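Local coordinates for protein tRNA(Phe) 7-((3-amino-3-carboxypropyl)-4-demethylwyosine(37)-N(4))-methyltransferase 1 (Pyrococcus horikoshii, PDB 2IT2) that probably methylates N-4 of a 4-demethylwyosine derivative at position 37 of tRNA(Phe), with S-adenosyl-L-methionine as the methyl donor, at residues B[153-158]-B[167-172]. Numbering follows the deposited sequence.
Sequences MDVLLG and EEYLNK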
loop_
_atom_site.group_PDB
_atom_site.type_symbol
_atom_site.label_atom_id
_atom_site.label_comp_id
_atom_site.label_asym_id
_atom_site.label_seq_id
_atom_site.Cartn_x
_atom_site.Cartn_y
_atom_site.Cartn_z
HETATM N N MSE B 153 10.240 -0.348 -4.335
HETATM C CA MSE B 153 11.599 -0.568 -3.861
HETATM C C MSE B 153 11.984 0.587 -2.952
HETATM O O MSE B 153 11.548 1.731 -3.142
HETATM C CB MSE B 153 12.591 -0.673 -5.029
HETATM C CG MSE B 153 14.033 -0.975 -4.587
HETATM SE SE MSE B 153 15.131 -1.828 -5.958
HETATM C CE MSE B 153 14.333 -0.971 -7.461
ATOM N N ASP B 154 12.795 0.253 -1.955
ATOM C CA ASP B 154 13.284 1.191 -0.961
ATOM C C ASP B 154 14.703 0.755 -0.652
ATOM O O ASP B 154 14.901 -0.211 0.093
ATOM C CB ASP B 154 12.468 1.083 0.330
ATOM C CG ASP B 154 10.975 1.178 0.096
ATOM O OD1 ASP B 154 10.484 2.293 -0.149
ATOM O OD2 ASP B 154 10.285 0.135 0.160
ATOM N N VAL B 155 15.682 1.438 -1.235
ATOM C CA VAL B 155 17.087 1.121 -0.999
ATOM C C VAL B 155 17.831 2.312 -0.395
ATOM O O VAL B 155 17.797 3.429 -0.919
ATOM C CB VAL B 155 17.796 0.706 -2.302
ATOM C CG1 VAL B 155 19.278 0.510 -2.036
ATOM C CG2 VAL B 155 17.172 -0.574 -2.851
ATOM N N LEU B 156 18.502 2.059 0.721
ATOM C CA LEU B 156 19.276 3.084 1.409
ATOM C C LEU B 156 20.579 3.301 0.640
ATOM O O LEU B 156 21.324 2.355 0.406
ATOM C CB LEU B 156 19.581 2.622 2.828
ATOM C CG LEU B 156 20.375 3.571 3.724
ATOM C CD1 LEU B 156 19.596 4.841 4.033
ATOM C CD2 LEU B 156 20.698 2.817 4.999
ATOM N N LEU B 157 20.852 4.541 0.248
ATOM C CA LEU B 157 22.063 4.848 -0.520
ATOM C C LEU B 157 23.163 5.496 0.315
ATOM O O LEU B 157 24.340 5.438 -0.042
ATOM C CB LEU B 157 21.723 5.780 -1.695
ATOM C CG LEU B 157 20.717 5.282 -2.739
ATOM C CD1 LEU B 157 20.481 6.365 -3.795
ATOM C CD2 LEU B 157 21.244 3.991 -3.379
ATOM N N GLY B 158 22.782 6.103 1.429
ATOM C CA GLY B 158 23.767 6.765 2.264
ATOM C C GLY B 158 23.093 7.509 3.391
ATOM O O GLY B 158 21.877 7.459 3.518
ATOM N N GLU B 167 29.267 1.590 -7.866
ATOM C CA GLU B 167 28.640 1.544 -9.175
ATOM C C GLU B 167 27.982 0.236 -9.561
ATOM O O GLU B 167 26.981 0.249 -10.268
ATOM C CB GLU B 167 29.639 1.933 -10.250
ATOM C CG GLU B 167 29.019 2.126 -11.621
ATOM C CD GLU B 167 29.981 2.792 -12.582
ATOM O OE1 GLU B 167 31.071 2.231 -12.820
ATOM O OE2 GLU B 167 29.652 3.883 -13.094
ATOM N N GLU B 168 28.536 -0.886 -9.124
ATOM C CA GLU B 168 27.931 -2.160 -9.472
ATOM C C GLU B 168 26.563 -2.326 -8.815
ATOM O O GLU B 168 25.596 -2.685 -9.488
ATOM C CB GLU B 168 28.829 -3.331 -9.077
ATOM C CG GLU B 168 28.267 -4.667 -9.511
ATOM C CD GLU B 168 27.932 -4.688 -10.991
ATOM O OE1 GLU B 168 28.859 -4.512 -11.810
ATOM O OE2 GLU B 168 26.744 -4.874 -11.335
ATOM N N TYR B 169 26.476 -2.081 -7.508
ATOM C CA TYR B 169 25.205 -2.204 -6.797
ATOM C C TYR B 169 24.239 -1.179 -7.365
ATOM O O TYR B 169 23.083 -1.508 -7.618
ATOM C CB TYR B 169 25.409 -2.015 -5.283
ATOM C CG TYR B 169 24.168 -2.187 -4.396
ATOM C CD1 TYR B 169 23.149 -3.091 -4.713
ATOM C CD2 TYR B 169 24.039 -1.460 -3.214
ATOM C CE1 TYR B 169 22.027 -3.263 -3.860
ATOM C CE2 TYR B 169 22.933 -1.622 -2.364
ATOM C CZ TYR B 169 21.929 -2.522 -2.691
ATOM O OH TYR B 169 20.835 -2.647 -1.845
ATOM N N LEU B 170 24.696 0.048 -7.602
ATOM C CA LEU B 170 23.806 1.066 -8.154
ATOM C C LEU B 170 23.280 0.626 -9.527
ATOM O O LEU B 170 22.113 0.860 -9.850
ATOM C CB LEU B 170 24.515 2.423 -8.257
ATOM C CG LEU B 170 23.588 3.589 -8.640
ATOM C CD1 LEU B 170 22.510 3.756 -7.575
ATOM C CD2 LEU B 170 24.387 4.866 -8.772
ATOM N N ASN B 171 24.122 -0.031 -10.324
ATOM C CA ASN B 171 23.691 -0.513 -11.636
ATOM C C ASN B 171 22.588 -1.570 -11.518
ATOM O O ASN B 171 21.638 -1.569 -12.304
ATOM C CB ASN B 171 24.864 -1.104 -12.409
ATOM C CG ASN B 171 24.444 -1.646 -13.750
ATOM O OD1 ASN B 171 24.641 -2.826 -14.041
ATOM N ND2 ASN B 171 23.870 -0.788 -14.583
ATOM N N LYS B 172 22.717 -2.468 -10.546
ATOM C CA LYS B 172 21.702 -3.501 -10.327
ATOM C C LYS B 172 20.394 -2.866 -9.839
ATOM O O LYS B 172 19.316 -3.272 -10.267
ATOM C CB LYS B 172 22.187 -4.536 -9.302
ATOM C CG LYS B 172 23.435 -5.307 -9.708
ATOM C CD LYS B 172 23.195 -6.130 -10.959
ATOM C CE LYS B 172 24.430 -6.920 -11.340
ATOM N NZ LYS B 172 24.209 -7.670 -12.603
#
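Val155 on the strand and Tyr169 in the first turn of the following helix reach toward each other from opposite directions and meet at the phenol end of the tyrosine. One methyl does the touching: Val155 CG1 lies 3.5 Å from Tyr169 OH and 4.1 Å from Tyr169 CZ, approaching the ring obliquely. With CG anti to the backbone N (chi1 -177°), the tyrosine side chain carries its ring off the helix, and its length puts the hydroxyl end beside the strand; the beta-branched valine is at home in a strand and sets a small apolar group, CG1, against the phenol end. A looser second contact joins Leu157 CD2 and Leu170 CD1, 4.4 Å apart. Neither leucine CB points straight across, but leucine's length past CB lets the terminal methyls close the 8.7 Å between Leu157 CA and Leu170 CA. No hydrogen bond links the two segments. The buried phenol oxygen is instead satisfied across the dimer, where Tyr169 OH donates a hydrogen bond to Leu156 O of the second subunit, and the reciprocal bond runs from that subunit's Tyr169 to Leu156 here. Apolar contacts cross too: Tyr169 packs on Val165 of the second subunit, and Val155 on that subunit's Tyr169. On the helix, backbone bonds from Asn171 N to Glu167 O (2.9 Å) and from Lys172 N to Glu168 O (3.1 Å) fix the turn that presents Tyr169 and Leu170. The strand is held antiparallel to strand 98-112, with a classic beta bulge where Leu157 and Gly158 both face Leu99. Leu84, Leu88 and Ile91 of helix 84-91 pack on Leu170, and Ile91 also touches Leu157, while the Val155 side chain also touches Ile173, one turn past Tyr169 along helix 167-194, which packs against the sheet.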